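Local coordinates for protein amidase, hydantoinase/carbamoylase family (Burkholderia ambifaria, PDB 5TP4) that probably hydrolyses N-carbamoyl-L-amino acids to the free amino acids, as a zinc-dependent amidase of the peptidase M20 family, at residues A150-A155 with I369-R374. Residues are numbered along the deposited sequence; the frame is centred on the assembly and turned at random.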
loop_
_atom_site.group_PDB
_atom_site.type_symbol
_atom_site.label_atom_id
_atom_site.label_comp_id
_atom_site.label_asym_id
_atom_site.label_seq_id
_atom_site.Cartn_x
_atom_site.Cartn_y
_atom_site.Cartn_z
ATOM N N ALA B 150 5.386 -11.093 -31.860
ATOM C CA ALA B 150 3.995 -11.564 -31.865
ATOM C C ALA B 150 3.348 -11.413 -33.242
ATOM O O ALA B 150 2.572 -12.280 -33.668
ATOM C CB ALA B 150 3.170 -10.810 -30.813
ATOM N N VAL B 151 3.630 -10.311 -33.952
ATOM C CA VAL B 151 3.082 -10.165 -35.305
ATOM C C VAL B 151 3.729 -11.175 -36.246
ATOM O O VAL B 151 3.045 -11.825 -37.040
ATOM C CB VAL B 151 3.247 -8.717 -35.819
ATOM C CG1 VAL B 151 2.804 -8.599 -37.299
ATOM C CG2 VAL B 151 2.400 -7.771 -34.970
ATOM N N PHE B 152 5.050 -11.348 -36.147
ATOM C CA PHE B 152 5.748 -12.338 -36.971
ATOM C C PHE B 152 5.165 -13.741 -36.811
ATOM O O PHE B 152 4.990 -14.474 -37.806
ATOM C CB PHE B 152 7.237 -12.340 -36.620
ATOM C CG PHE B 152 8.053 -13.282 -37.456
ATOM C CD1 PHE B 152 8.634 -12.855 -38.631
ATOM C CD2 PHE B 152 8.276 -14.600 -37.026
ATOM C CE1 PHE B 152 9.413 -13.733 -39.398
ATOM C CE2 PHE B 152 9.055 -15.475 -37.791
ATOM C CZ PHE B 152 9.612 -15.041 -38.962
ATOM N N THR B 153 4.860 -14.149 -35.574
ATOM C CA THR B 153 4.353 -15.500 -35.346
ATOM C C THR B 153 2.847 -15.630 -35.550
ATOM O O THR B 153 2.324 -16.742 -35.444
ATOM C CB THR B 153 4.705 -15.992 -33.930
ATOM O OG1 THR B 153 4.054 -15.177 -32.942
ATOM C CG2 THR B 153 6.215 -15.965 -33.721
ATOM N N GLY B 154 2.137 -14.545 -35.830
ATOM C CA GLY B 154 0.700 -14.608 -36.005
ATOM C C GLY B 154 -0.106 -14.516 -34.720
ATOM O O GLY B 154 -1.335 -14.647 -34.766
ATOM N N ALA B 155 0.550 -14.288 -33.578
ATOM C CA ALA B 155 -0.154 -14.188 -32.305
ATOM C C ALA B 155 -0.888 -12.858 -32.184
ATOM O O ALA B 155 -1.899 -12.768 -31.473
ATOM C CB ALA B 155 0.844 -14.389 -31.153
ATOM N N ILE B 369 10.279 -16.285 -26.466
ATOM C CA ILE B 369 9.059 -16.913 -25.941
ATOM C C ILE B 369 8.006 -17.052 -27.038
ATOM O O ILE B 369 7.350 -18.109 -27.195
ATOM C CB ILE B 369 8.511 -16.097 -24.756
ATOM C CG1 ILE B 369 9.497 -16.124 -23.600
ATOM C CG2 ILE B 369 7.134 -16.666 -24.343
ATOM C CD1 ILE B 369 9.773 -17.513 -23.052
ATOM N N LEU B 370 7.799 -15.969 -27.796
ATOM C CA LEU B 370 6.834 -15.993 -28.890
ATOM C C LEU B 370 7.297 -16.922 -30.002
ATOM O O LEU B 370 6.490 -17.674 -30.561
ATOM C CB LEU B 370 6.627 -14.583 -29.448
ATOM C CG LEU B 370 5.724 -13.587 -28.704
ATOM C CD1 LEU B 370 4.265 -13.945 -28.847
ATOM C CD2 LEU B 370 6.119 -13.418 -27.199
ATOM N N LEU B 371 8.585 -16.874 -30.344
ATOM C CA LEU B 371 9.083 -17.714 -31.438
ATOM C C LEU B 371 8.950 -19.193 -31.103
ATOM O O LEU B 371 8.627 -20.007 -31.978
ATOM C CB LEU B 371 10.542 -17.392 -31.762
ATOM C CG LEU B 371 10.781 -16.297 -32.815
ATOM C CD1 LEU B 371 10.385 -16.723 -34.247
ATOM C CD2 LEU B 371 10.051 -14.980 -32.484
ATOM N N ALA B 372 9.182 -19.558 -29.836
ATOM C CA ALA B 372 9.201 -20.969 -29.444
ATOM C C ALA B 372 7.868 -21.649 -29.665
ATOM O O ALA B 372 7.823 -22.881 -29.784
ATOM C CB ALA B 372 9.584 -21.112 -27.970
ATOM N N ARG B 373 6.785 -20.880 -29.712
ATOM C CA ARG B 373 5.478 -21.464 -29.942
ATOM C C ARG B 373 5.249 -21.802 -31.405
ATOM O O ARG B 373 4.273 -22.491 -31.712
ATOM C CB ARG B 373 4.398 -20.526 -29.424
ATOM C CG ARG B 373 4.501 -20.357 -27.909
ATOM C CD ARG B 373 3.590 -19.238 -27.389
ATOM N NE ARG B 373 3.803 -19.068 -25.954
ATOM C CZ ARG B 373 3.620 -17.928 -25.297
ATOM N NH1 ARG B 373 3.194 -16.843 -25.948
ATOM N NH2 ARG B 373 3.869 -17.878 -23.988
ATOM N N ARG B 374 6.146 -21.375 -32.293
ATOM C CA ARG B 374 5.957 -21.584 -33.724
ATOM C C ARG B 374 7.152 -22.282 -34.361
ATOM O O ARG B 374 6.976 -22.984 -35.357
ATOM C CB ARG B 374 5.701 -20.245 -34.430
ATOM C CG ARG B 374 4.261 -19.737 -34.333
ATOM C CD ARG B 374 3.312 -20.527 -35.248
ATOM N NE ARG B 374 3.694 -20.446 -36.662
ATOM C CZ ARG B 374 3.025 -19.774 -37.602
ATOM N NH1 ARG B 374 1.911 -19.111 -37.303
ATOM N NH2 ARG B 374 3.465 -19.775 -38.857
HETATM O O HOH W 1 3.829 -17.025 -30.933
#
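Thr153 and Leu370 meet between two short helices, 147-153 and 367-372. On the apolar side, Leu370 CD1 lies 3.9 Å from Ala150 CB and 4.1 Å from Ala155 CB. The methyl CG2 of Thr153 rests 3.6 Å from Leu370 O and also touches Leu371 CD2. The Phe152 side chain crosses that of Leu371 at about a right angle, with Phe152 CE2 4.0 Å from Leu371 CD1. The rings of Trp134 and Phe152 pack edge-to-face, and Trp134 also touches Leu371.

Both helices belong to the zinc-binding domain of the M20 fold. The Leu370 side chain is about 8 Å from that of Glu137, a zinc-binding residue of this protein, though it carries no bound zinc in this chain. Helix 147-153 closes in a Schellman motif, with Gly154 at positive phi (85°).

One water bridges the polar groups. It donates to Leu370 O at 2.8 Å and is hydrogen-bonded to Thr153 OG1 at 2.7 Å. OG1 sits between the backbone N and the carbonyl carbon (chi1 64°), where it also bonds Ser149 O. Arg374 bends at chi2 and chi3, and its guanidinium lies by Thr153 O. Its CG packs on Thr153 CB, and Arg374 NH1 comes 3.0 Å from Thr153 O, at an angle too poor for a hydrogen bond.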